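Local coordinates for protein pyruvate kinase 1 (Trypanosoma brucei brucei, PDB 4KCT) that catalyses the transfer of phosphate from phosphoenolpyruvate to ADP, yielding pyruvate and ATP, and also has an intrinsic decarboxylase activity, at residues A[16-22]-A[351-356]; A[106-112]-A[121-127]; A[141-146]-A[176-181]. The contacts are given in a common frame with arbitrary orientation. Residue numbers count along the deposited sequence, not the author numbering.

In the fold
From the N terminus, the chain passes through 16-22 into the first strand of the TIM barrel. Its partner 351-356 ends helix 340-356, which follows the eighth strand, so interaction 1 closes a loop of 328 residues that contains all eight barrel strands. Nested inside it are interactions 2 and 3, both in the B domain inserted after barrel strand 80-84. They lie in series: 106-112 pairs with 121-127 before 141-146 pairs with 176-181. Both belong to the same mixed sheet, their centres 13 Å apart, and they touch where I127 CD1 meets I178 CD1 at 3.8 Å. Interaction 1 lies on the opposite side of the chain's centre, nearest atoms about 25 Å from interaction 3.

Interaction 1 (A[16-22]-A[351-356]); sequences VAKHRAN and CVEAQS
Residues 16-22 form an irregular, mostly extended strip that runs antiparallel along the last turns of helix 340-356, with A17 nearest S356 (CA-CA 5.6 Å) and R20 nearest V352 (5.5 Å). K18 and A21 have helical psi values that bend the strip around the side chain of Q355. With chi1 and chi2 both t, Q355 extends to the backbone of the strip: its NE2 donates to H19 O (2.9 Å) and its OE1 accepts from A21 N (2.7 Å). Water 1 links Q355 OE1 (2.6 Å) with N22 N (2.9 Å) and N22 OD1 (2.7 Å). The strip leads directly into the first strand of the TIM barrel and is fastened here to helix 340-356, which follows the eighth. S356 OG (chi1 m) accepts from A17 N at 2.8 Å and donates to V352 O at 2.8 Å. V352 fills the space between, CG1 3.6 Å from V16 CG2 and CG2 3.5 Å from R20 CB. E353 forms a salt bridge with K274 of the second subunit.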
loop_
_atom_site.group_PDB
_atom_site.type_symbol
_atom_site.label_atom_id
_atom_site.label_comp_id
_atom_site.label_asym_id
_atom_site.label_seq_id
_atom_site.Cartn_x
_atom_site.Cartn_y
_atom_site.Cartn_z
ATOM N N VAL A 16 26.312 12.378 6.680
ATOM C CA VAL A 16 25.589 11.398 7.485
ATOM C C VAL A 16 24.974 12.064 8.700
ATOM O O VAL A 16 25.286 13.228 9.003
ATOM C CB VAL A 16 26.505 10.214 7.899
ATOM C CG1 VAL A 16 26.980 9.480 6.655
ATOM C CG2 VAL A 16 27.691 10.701 8.727
ATOM N N ALA A 17 24.024 11.375 9.340
ATOM C CA ALA A 17 23.425 11.853 10.587
ATOM C C ALA A 17 24.505 12.340 11.563
ATOM O O ALA A 17 25.534 11.682 11.735
ATOM C CB ALA A 17 22.594 10.734 11.238
ATOM N N LYS A 18 24.204 13.413 12.297
ATOM C CA LYS A 18 25.137 13.934 13.301
ATOM C C LYS A 18 25.046 13.171 14.623
ATOM O O LYS A 18 25.996 13.135 15.382
ATOM C CB LYS A 18 24.878 15.416 13.556
ATOM C CG LYS A 18 25.228 16.315 12.383
ATOM C CD LYS A 18 24.946 17.776 12.704
ATOM C CE LYS A 18 23.458 18.070 12.680
ATOM N NZ LYS A 18 23.193 19.528 12.810
ATOM N N HIS A 19 23.878 12.605 14.930
ATOM C CA HIS A 19 23.677 11.989 16.244
ATOM C C HIS A 19 23.358 10.525 16.113
ATOM O O HIS A 19 22.328 10.153 15.569
ATOM C CB HIS A 19 22.571 12.716 17.007
ATOM C CG HIS A 19 22.738 14.216 17.009
ATOM N ND1 HIS A 19 23.840 14.825 17.534
ATOM C CD2 HIS A 19 21.968 15.233 16.418
ATOM C CE1 HIS A 19 23.767 16.164 17.296
ATOM N NE2 HIS A 19 22.639 16.407 16.596
ATOM N N ARG A 20 24.263 9.690 16.587
ATOM C CA ARG A 20 24.139 8.250 16.378
ATOM C C ARG A 20 22.982 7.754 17.246
ATOM O O ARG A 20 22.958 8.002 18.447
ATOM C CB ARG A 20 25.449 7.556 16.811
ATOM C CG ARG A 20 25.361 6.034 16.885
ATOM C CD ARG A 20 26.769 5.425 16.904
ATOM N NE ARG A 20 27.621 6.021 17.944
ATOM C CZ ARG A 20 27.526 5.697 19.240
ATOM N NH1 ARG A 20 26.666 4.744 19.621
ATOM N NH2 ARG A 20 28.396 6.169 20.113
ATOM N N ALA A 21 22.067 6.999 16.648
ATOM C CA ALA A 21 20.904 6.488 17.367
ATOM C C ALA A 21 21.181 5.149 18.043
ATOM O O ALA A 21 20.646 4.866 19.124
ATOM C CB ALA A 21 19.726 6.358 16.416
ATOM N N ASN A 22 21.926 4.270 17.367
ATOM C CA ASN A 22 22.147 2.922 17.919
ATOM C C ASN A 22 23.212 2.895 19.008
ATOM O O ASN A 22 24.000 3.845 19.159
ATOM C CB ASN A 22 22.505 1.910 16.795
ATOM C CG ASN A 22 21.413 1.783 15.774
ATOM O OD1 ASN A 22 21.415 2.499 14.754
ATOM N ND2 ASN A 22 20.382 0.992 16.101
ATOM N N CYS A 351 27.285 2.101 12.283
ATOM C CA CYS A 351 25.934 2.367 12.790
ATOM C C CYS A 351 25.369 3.641 12.193
ATOM O O CYS A 351 24.237 3.671 11.722
ATOM C CB CYS A 351 25.958 2.526 14.307
ATOM S SG CYS A 351 26.118 0.935 15.129
ATOM N N VAL A 352 26.161 4.703 12.223
ATOM C CA VAL A 352 25.713 5.990 11.660
ATOM C C VAL A 352 25.391 5.947 10.165
ATOM O O VAL A 352 24.374 6.530 9.724
ATOM C CB VAL A 352 26.696 7.133 11.997
ATOM C CG1 VAL A 352 26.419 8.355 11.117
ATOM C CG2 VAL A 352 26.577 7.496 13.475
ATOM N N GLU A 353 26.230 5.258 9.372
ATOM C CA GLU A 353 25.940 5.104 7.944
ATOM C C GLU A 353 24.617 4.344 7.738
ATOM O O GLU A 353 23.805 4.727 6.900
ATOM C CB GLU A 353 27.066 4.356 7.205
ATOM C CG GLU A 353 28.330 5.153 7.018
ATOM C CD GLU A 353 28.196 6.258 5.986
ATOM O OE1 GLU A 353 29.081 7.131 5.955
ATOM O OE2 GLU A 353 27.287 6.181 5.133
ATOM N N ALA A 354 24.453 3.227 8.447
ATOM C CA ALA A 354 23.226 2.416 8.339
ATOM C C ALA A 354 21.977 3.222 8.741
ATOM O O ALA A 354 21.007 3.258 8.022
ATOM C CB ALA A 354 23.334 1.170 9.220
ATOM N N GLN A 355 22.063 3.907 9.874
ATOM C CA GLN A 355 21.035 4.866 10.314
ATOM C C GLN A 355 20.690 5.903 9.235
ATOM O O GLN A 355 19.516 6.088 8.898
ATOM C CB GLN A 355 21.532 5.574 11.589
ATOM C CG GLN A 355 20.688 6.757 12.060
ATOM C CD GLN A 355 21.324 7.454 13.247
ATOM O OE1 GLN A 355 22.198 6.889 13.919
ATOM N NE2 GLN A 355 20.886 8.681 13.521
ATOM N N SER A 356 21.719 6.471 8.594
ATOM C CA SER A 356 21.502 7.515 7.583
ATOM C C SER A 356 20.865 6.940 6.309
ATOM O O SER A 356 20.279 7.665 5.522
ATOM C CB SER A 356 22.831 8.213 7.224
ATOM O OG SER A 356 23.459 8.759 8.387
HETATM O O HOH W 1 23.134 4.603 14.736
#

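Interaction 2 (A[106-112]-A[121-127]); sequences DIVCVTT and TKEKFYI
Strands 107-111 and 124-126 are parallel although only twelve residues separate them and no helix intervenes; the connection is a loop. Their axes approach to 4.7 Å at 25°. In register, C109 faces K124 (CA-CA 4.5 Å), V110 faces F125 (5.2 Å) and T111 faces Y126 (4.9 Å). The hydrogen-bond ladder is that of parallel sheet, one residue bonding to those flanking its partner: C109 N to E123 O (3.0 Å), F125 N to C109 O (3.0 Å), T111 N to F125 O (2.9 Å) and I127 N to T111 O (2.9 Å). An ST turn precedes the second strand, T121 OG1 (chi1 p) accepting from E123 N at 2.9 Å. The pair ends the mixed sheet of the B domain, 124-126 being outermost within the chain, while strand 161-166 flanks 107-111 on its other side. F125, chi1 p, lays a ring face against V110 CG1, a CH-pi contact 4.0 Å from the ring centroid, and V108 CG2 reaches F125 CD2 at 3.7 Å. C109, K124, T111 and Y126 project from the other face, where K124 makes a cation-pi contact with Y116. Water 2 joins I107 O (2.7 Å) to K122 O (2.8 Å).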
loop_
_atom_site.group_PDB
_atom_site.type_symbol
_atom_site.label_atom_id
_atom_site.label_comp_id
_atom_site.label_asym_id
_atom_site.label_seq_id
_atom_site.Cartn_x
_atom_site.Cartn_y
_atom_site.Cartn_z
ATOM N N ASP A 106 34.963 -43.675 13.163
ATOM C CA ASP A 106 35.094 -44.242 14.511
ATOM C C ASP A 106 33.710 -44.389 15.139
ATOM O O ASP A 106 32.845 -43.515 14.988
ATOM C CB ASP A 106 35.967 -43.350 15.408
ATOM C CG ASP A 106 37.451 -43.521 15.142
ATOM O OD1 ASP A 106 37.806 -44.381 14.312
ATOM O OD2 ASP A 106 38.259 -42.760 15.730
ATOM N N ILE A 107 33.502 -45.506 15.816
ATOM C CA ILE A 107 32.247 -45.772 16.504
ATOM C C ILE A 107 32.511 -45.660 18.004
ATOM O O ILE A 107 33.455 -46.273 18.517
ATOM C CB ILE A 107 31.722 -47.178 16.167
ATOM C CG1 ILE A 107 31.392 -47.290 14.668
ATOM C CG2 ILE A 107 30.519 -47.541 17.034
ATOM C CD1 ILE A 107 30.278 -46.367 14.210
ATOM N N VAL A 108 31.793 -44.760 18.669
ATOM C CA VAL A 108 32.065 -44.452 20.074
ATOM C C VAL A 108 30.752 -44.494 20.857
ATOM O O VAL A 108 29.710 -44.081 20.347
ATOM C CB VAL A 108 32.755 -43.066 20.225
ATOM C CG1 VAL A 108 31.873 -41.958 19.665
ATOM C CG2 VAL A 108 33.121 -42.779 21.679
ATOM N N CYS A 109 30.770 -45.137 22.023
ATOM C CA CYS A 109 29.624 -45.118 22.886
ATOM C C CYS A 109 29.685 -43.907 23.814
ATOM O O CYS A 109 30.752 -43.572 24.337
ATOM C CB CYS A 109 29.519 -46.429 23.685
ATOM S SG CYS A 109 28.811 -47.790 22.715
ATOM N N VAL A 110 28.587 -43.155 23.877
ATOM C CA VAL A 110 28.491 -42.075 24.823
ATOM C C VAL A 110 27.503 -42.464 25.904
ATOM O O VAL A 110 26.479 -43.087 25.622
ATOM C CB VAL A 110 28.092 -40.733 24.154
ATOM C CG1 VAL A 110 29.155 -40.328 23.143
ATOM C CG2 VAL A 110 26.735 -40.855 23.464
ATOM N N THR A 111 27.898 -42.262 27.149
ATOM C CA THR A 111 27.112 -42.778 28.281
ATOM C C THR A 111 26.808 -41.688 29.302
ATOM O O THR A 111 27.579 -40.717 29.450
ATOM C CB THR A 111 27.831 -43.963 28.973
ATOM O OG1 THR A 111 26.994 -44.500 29.996
ATOM C CG2 THR A 111 29.187 -43.513 29.587
ATOM N N THR A 112 25.656 -41.804 29.967
ATOM C CA THR A 112 25.332 -40.926 31.084
ATOM C C THR A 112 25.579 -41.664 32.428
ATOM O O THR A 112 25.249 -41.159 33.492
ATOM C CB THR A 112 23.863 -40.449 31.001
ATOM O OG1 THR A 112 22.992 -41.593 31.000
ATOM C CG2 THR A 112 23.647 -39.678 29.699
ATOM N N THR A 121 37.471 -42.958 26.889
ATOM C CA THR A 121 38.397 -43.481 25.900
ATOM C C THR A 121 37.813 -43.263 24.508
ATOM O O THR A 121 36.698 -42.722 24.364
ATOM C CB THR A 121 38.643 -44.987 26.095
ATOM O OG1 THR A 121 37.458 -45.707 25.756
ATOM C CG2 THR A 121 39.032 -45.287 27.526
ATOM N N LYS A 122 38.570 -43.665 23.488
ATOM C CA LYS A 122 38.066 -43.728 22.110
ATOM C C LYS A 122 36.799 -44.586 22.018
ATOM O O LYS A 122 35.990 -44.391 21.126
ATOM C CB LYS A 122 39.137 -44.320 21.200
ATOM C CG LYS A 122 39.224 -43.689 19.829
ATOM C CD LYS A 122 40.571 -43.983 19.193
ATOM C CE LYS A 122 40.533 -43.749 17.693
ATOM N NZ LYS A 122 41.251 -44.830 16.957
ATOM N N GLU A 123 36.659 -45.557 22.921
ATOM C CA GLU A 123 35.547 -46.528 22.858
ATOM C C GLU A 123 34.284 -45.986 23.519
ATOM O O GLU A 123 33.173 -46.414 23.199
ATOM C CB GLU A 123 35.932 -47.841 23.561
ATOM C CG GLU A 123 36.621 -48.872 22.669
ATOM C CD GLU A 123 38.034 -48.457 22.277
ATOM O OE1 GLU A 123 38.336 -48.455 21.066
ATOM O OE2 GLU A 123 38.839 -48.109 23.176
ATOM N N LYS A 124 34.473 -45.234 24.596
ATOM C CA LYS A 124 33.359 -44.858 25.447
ATOM C C LYS A 124 33.711 -43.683 26.327
ATOM O O LYS A 124 34.795 -43.632 26.909
ATOM C CB LYS A 124 32.937 -46.039 26.304
ATOM C CG LYS A 124 31.799 -45.742 27.249
ATOM C CD LYS A 124 31.430 -47.026 27.967
ATOM C CE LYS A 124 29.948 -47.137 28.195
ATOM N NZ LYS A 124 29.588 -48.542 28.526
ATOM N N PHE A 125 32.839 -42.684 26.357
ATOM C CA PHE A 125 33.047 -41.567 27.263
ATOM C C PHE A 125 31.737 -40.986 27.777
ATOM O O PHE A 125 30.649 -41.309 27.275
ATOM C CB PHE A 125 33.943 -40.479 26.624
ATOM C CG PHE A 125 33.290 -39.726 25.490
ATOM C CD1 PHE A 125 32.439 -38.658 25.742
ATOM C CD2 PHE A 125 33.584 -40.050 24.162
ATOM C CE1 PHE A 125 31.884 -37.915 24.692
ATOM C CE2 PHE A 125 33.055 -39.313 23.109
ATOM C CZ PHE A 125 32.176 -38.257 23.368
ATOM N N TYR A 126 31.850 -40.163 28.805
ATOM C CA TYR A 126 30.723 -39.780 29.620
ATOM C C TYR A 126 30.224 -38.387 29.161
ATOM O O TYR A 126 31.031 -37.512 28.808
ATOM C CB TYR A 126 31.180 -39.717 31.077
ATOM C CG TYR A 126 30.201 -39.072 32.022
ATOM C CD1 TYR A 126 29.087 -39.771 32.474
ATOM C CD2 TYR A 126 30.473 -37.816 32.592
ATOM C CE1 TYR A 126 28.211 -39.205 33.384
ATOM C CE2 TYR A 126 29.642 -37.277 33.566
ATOM C CZ TYR A 126 28.499 -37.965 33.933
ATOM O OH TYR A 126 27.665 -37.446 34.878
ATOM N N ILE A 127 28.908 -38.185 29.209
ATOM C CA ILE A 127 28.316 -36.842 29.050
ATOM C C ILE A 127 27.386 -36.595 30.239
ATOM O O ILE A 127 26.658 -37.503 30.650
ATOM C CB ILE A 127 27.546 -36.751 27.708
ATOM C CG1 ILE A 127 28.534 -36.702 26.543
ATOM C CG2 ILE A 127 26.639 -35.524 27.669
ATOM C CD1 ILE A 127 27.864 -36.794 25.171
HETATM O O HOH W 2 35.959 -45.163 18.390
HETATM O O HOH W 3 24.909 -37.856 32.908
#

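Interaction 3 (A[141-146]-A[176-181]); sequences SIYVDD and RGINLP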
loop_
_atom_site.group_PDB
_atom_site.type_symbol
_atom_site.label_atom_id
_atom_site.label_comp_id
_atom_site.label_asym_id
_atom_site.label_seq_id
_atom_site.Cartn_x
_atom_site.Cartn_y
_atom_site.Cartn_z
ATOM N N SER A 141 22.109 -35.653 16.006
ATOM C CA SER A 141 23.499 -35.305 16.195
ATOM C C SER A 141 23.827 -34.913 17.636
ATOM O O SER A 141 23.027 -34.263 18.329
ATOM C CB SER A 141 23.884 -34.166 15.249
ATOM O OG SER A 141 23.777 -34.593 13.911
ATOM N N ILE A 142 25.053 -35.208 18.036
ATOM C CA ILE A 142 25.627 -34.603 19.204
ATOM C C ILE A 142 26.847 -33.832 18.768
ATOM O O ILE A 142 27.681 -34.358 18.052
ATOM C CB ILE A 142 26.037 -35.676 20.234
ATOM C CG1 ILE A 142 24.794 -36.413 20.747
ATOM C CG2 ILE A 142 26.816 -35.043 21.374
ATOM C CD1 ILE A 142 25.104 -37.689 21.534
ATOM N N TYR A 143 26.937 -32.576 19.183
ATOM C CA TYR A 143 28.069 -31.746 18.843
ATOM C C TYR A 143 28.990 -31.686 20.041
ATOM O O TYR A 143 28.532 -31.490 21.176
ATOM C CB TYR A 143 27.596 -30.325 18.500
ATOM C CG TYR A 143 26.827 -30.217 17.185
ATOM C CD1 TYR A 143 26.189 -29.018 16.821
ATOM C CD2 TYR A 143 26.774 -31.291 16.285
ATOM C CE1 TYR A 143 25.474 -28.912 15.623
ATOM C CE2 TYR A 143 26.018 -31.209 15.111
ATOM C CZ TYR A 143 25.414 -30.004 14.761
ATOM O OH TYR A 143 24.692 -29.912 13.579
ATOM N N VAL A 144 30.289 -31.716 19.789
ATOM C CA VAL A 144 31.252 -31.671 20.866
ATOM C C VAL A 144 32.268 -30.557 20.614
ATOM O O VAL A 144 32.660 -30.315 19.472
ATOM C CB VAL A 144 31.965 -33.034 21.026
ATOM C CG1 VAL A 144 32.680 -33.110 22.363
ATOM C CG2 VAL A 144 30.955 -34.182 20.878
ATOM N N ASP A 145 32.612 -29.827 21.676
ATOM C CA ASP A 145 33.660 -28.836 21.634
ATOM C C ASP A 145 33.240 -27.644 20.785
ATOM O O ASP A 145 33.763 -27.425 19.688
ATOM C CB ASP A 145 34.966 -29.443 21.122
ATOM C CG ASP A 145 36.178 -28.735 21.665
ATOM O OD1 ASP A 145 36.005 -27.748 22.414
ATOM O OD2 ASP A 145 37.299 -29.169 21.367
ATOM N N ASP A 146 32.139 -27.030 21.196
ATOM C CA ASP A 146 31.568 -25.894 20.488
ATOM C C ASP A 146 31.339 -26.188 19.019
ATOM O O ASP A 146 31.598 -25.339 18.172
ATOM C CB ASP A 146 32.453 -24.660 20.650
ATOM C CG ASP A 146 32.062 -23.822 21.844
ATOM O OD1 ASP A 146 31.768 -22.626 21.658
ATOM O OD2 ASP A 146 32.003 -24.368 22.966
ATOM N N ARG A 176 34.934 -31.117 27.604
ATOM C CA ARG A 176 34.564 -30.236 26.497
ATOM C C ARG A 176 33.049 -30.025 26.461
ATOM O O ARG A 176 32.281 -30.861 26.963
ATOM C CB ARG A 176 35.032 -30.830 25.170
ATOM C CG ARG A 176 36.535 -31.081 25.089
ATOM C CD ARG A 176 37.292 -29.775 25.134
ATOM N NE ARG A 176 37.521 -29.371 26.508
ATOM C CZ ARG A 176 37.854 -28.144 26.876
ATOM N NH1 ARG A 176 37.965 -27.854 28.164
ATOM N NH2 ARG A 176 38.079 -27.210 25.960
ATOM N N GLY A 177 32.632 -28.850 25.985
ATOM C CA GLY A 177 31.204 -28.523 25.838
ATOM C C GLY A 177 30.459 -29.463 24.897
ATOM O O GLY A 177 30.991 -29.878 23.854
ATOM N N ILE A 178 29.183 -29.708 25.216
ATOM C CA ILE A 178 28.276 -30.525 24.394
ATOM C C ILE A 178 27.074 -29.663 23.990
ATOM O O ILE A 178 26.544 -28.895 24.806
ATOM C CB ILE A 178 27.772 -31.754 25.222
ATOM C CG1 ILE A 178 28.918 -32.752 25.471
ATOM C CG2 ILE A 178 26.559 -32.429 24.563
ATOM C CD1 ILE A 178 29.394 -33.469 24.208
ATOM N N ASN A 179 26.648 -29.766 22.727
ATOM C CA ASN A 179 25.379 -29.189 22.305
ATOM C C ASN A 179 24.524 -30.267 21.690
ATOM O O ASN A 179 25.035 -31.179 21.075
ATOM C CB ASN A 179 25.599 -28.052 21.285
ATOM C CG ASN A 179 26.323 -26.862 21.898
ATOM O OD1 ASN A 179 27.541 -26.858 21.981
ATOM N ND2 ASN A 179 25.566 -25.953 22.498
ATOM N N LEU A 180 23.230 -30.213 21.954
ATOM C CA LEU A 180 22.311 -31.206 21.436
ATOM C C LEU A 180 21.372 -30.484 20.478
ATOM O O LEU A 180 20.285 -30.041 20.876
ATOM C CB LEU A 180 21.517 -31.816 22.603
ATOM C CG LEU A 180 22.051 -33.051 23.357
ATOM C CD1 LEU A 180 23.473 -33.502 23.050
ATOM C CD2 LEU A 180 21.698 -33.091 24.842
ATOM N N PRO A 181 21.800 -30.330 19.208
ATOM C CA PRO A 181 21.142 -29.360 18.314
ATOM C C PRO A 181 19.724 -29.805 18.022
ATOM O O PRO A 181 19.487 -30.991 17.806
ATOM C CB PRO A 181 22.002 -29.408 17.038
ATOM C CG PRO A 181 22.700 -30.728 17.095
ATOM C CD PRO A 181 22.942 -30.995 18.563
HETATM O O HOH W 4 20.500 -33.573 17.633
HETATM O O HOH W 5 34.394 -27.018 24.646
HETATM O O HOH W 6 30.140 -26.617 23.343
#
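I142, V144, I178 and L180 make the apolar centre: V144 CG2 lies 3.7 Å from I178 CD1, I142 CG2 is 4.1 Å from I178 CG2, and I142 CG1 is 3.9 Å from L180 CD1. They project from one face of two antiparallel strands of the B domain sheet, 141-144 and 177-179, whose axes come within 4.8 Å at 154°. Strand 149-158 lies beside the first and 90-91 beside the second; I142 packs on V153, and I178 and L180 pack on I90. The backbones are joined by Y143 and N179, a hydrogen-bonded pair with Y143 N to N179 O and N179 N to Y143 O both 3.0 Å, while V144 and I178 form the neighbouring non-hydrogen-bonded pair. On the opposite face the Y143 ring is covered by P181, whose CG sits 3.6 Å from the ring centroid in a CH-pi contact. Y143 and N179 also touch V268 of helix 263-269, and N179 ND2 bonds E269 OE1. That helix also carries the magnesium ligand D265, which places this edge of the B domain at the active-site cleft, consistent with its role as a lid in pyruvate kinases.

Beyond the strand, D145 and D146 take positive phi (69° and 53°) and turn the chain, although D145 N still bonds G177 O at 2.7 Å. D145 OD2 is hydrogen-bonded to H170 NE2, and the D146 side chain is about 7 Å from the bound pyruvate. D146 O accepts from R308 NH1 of the second subunit. At this edge water 5 donates to D145 OD1 (2.8 Å) and accepts from G177 N (2.9 Å).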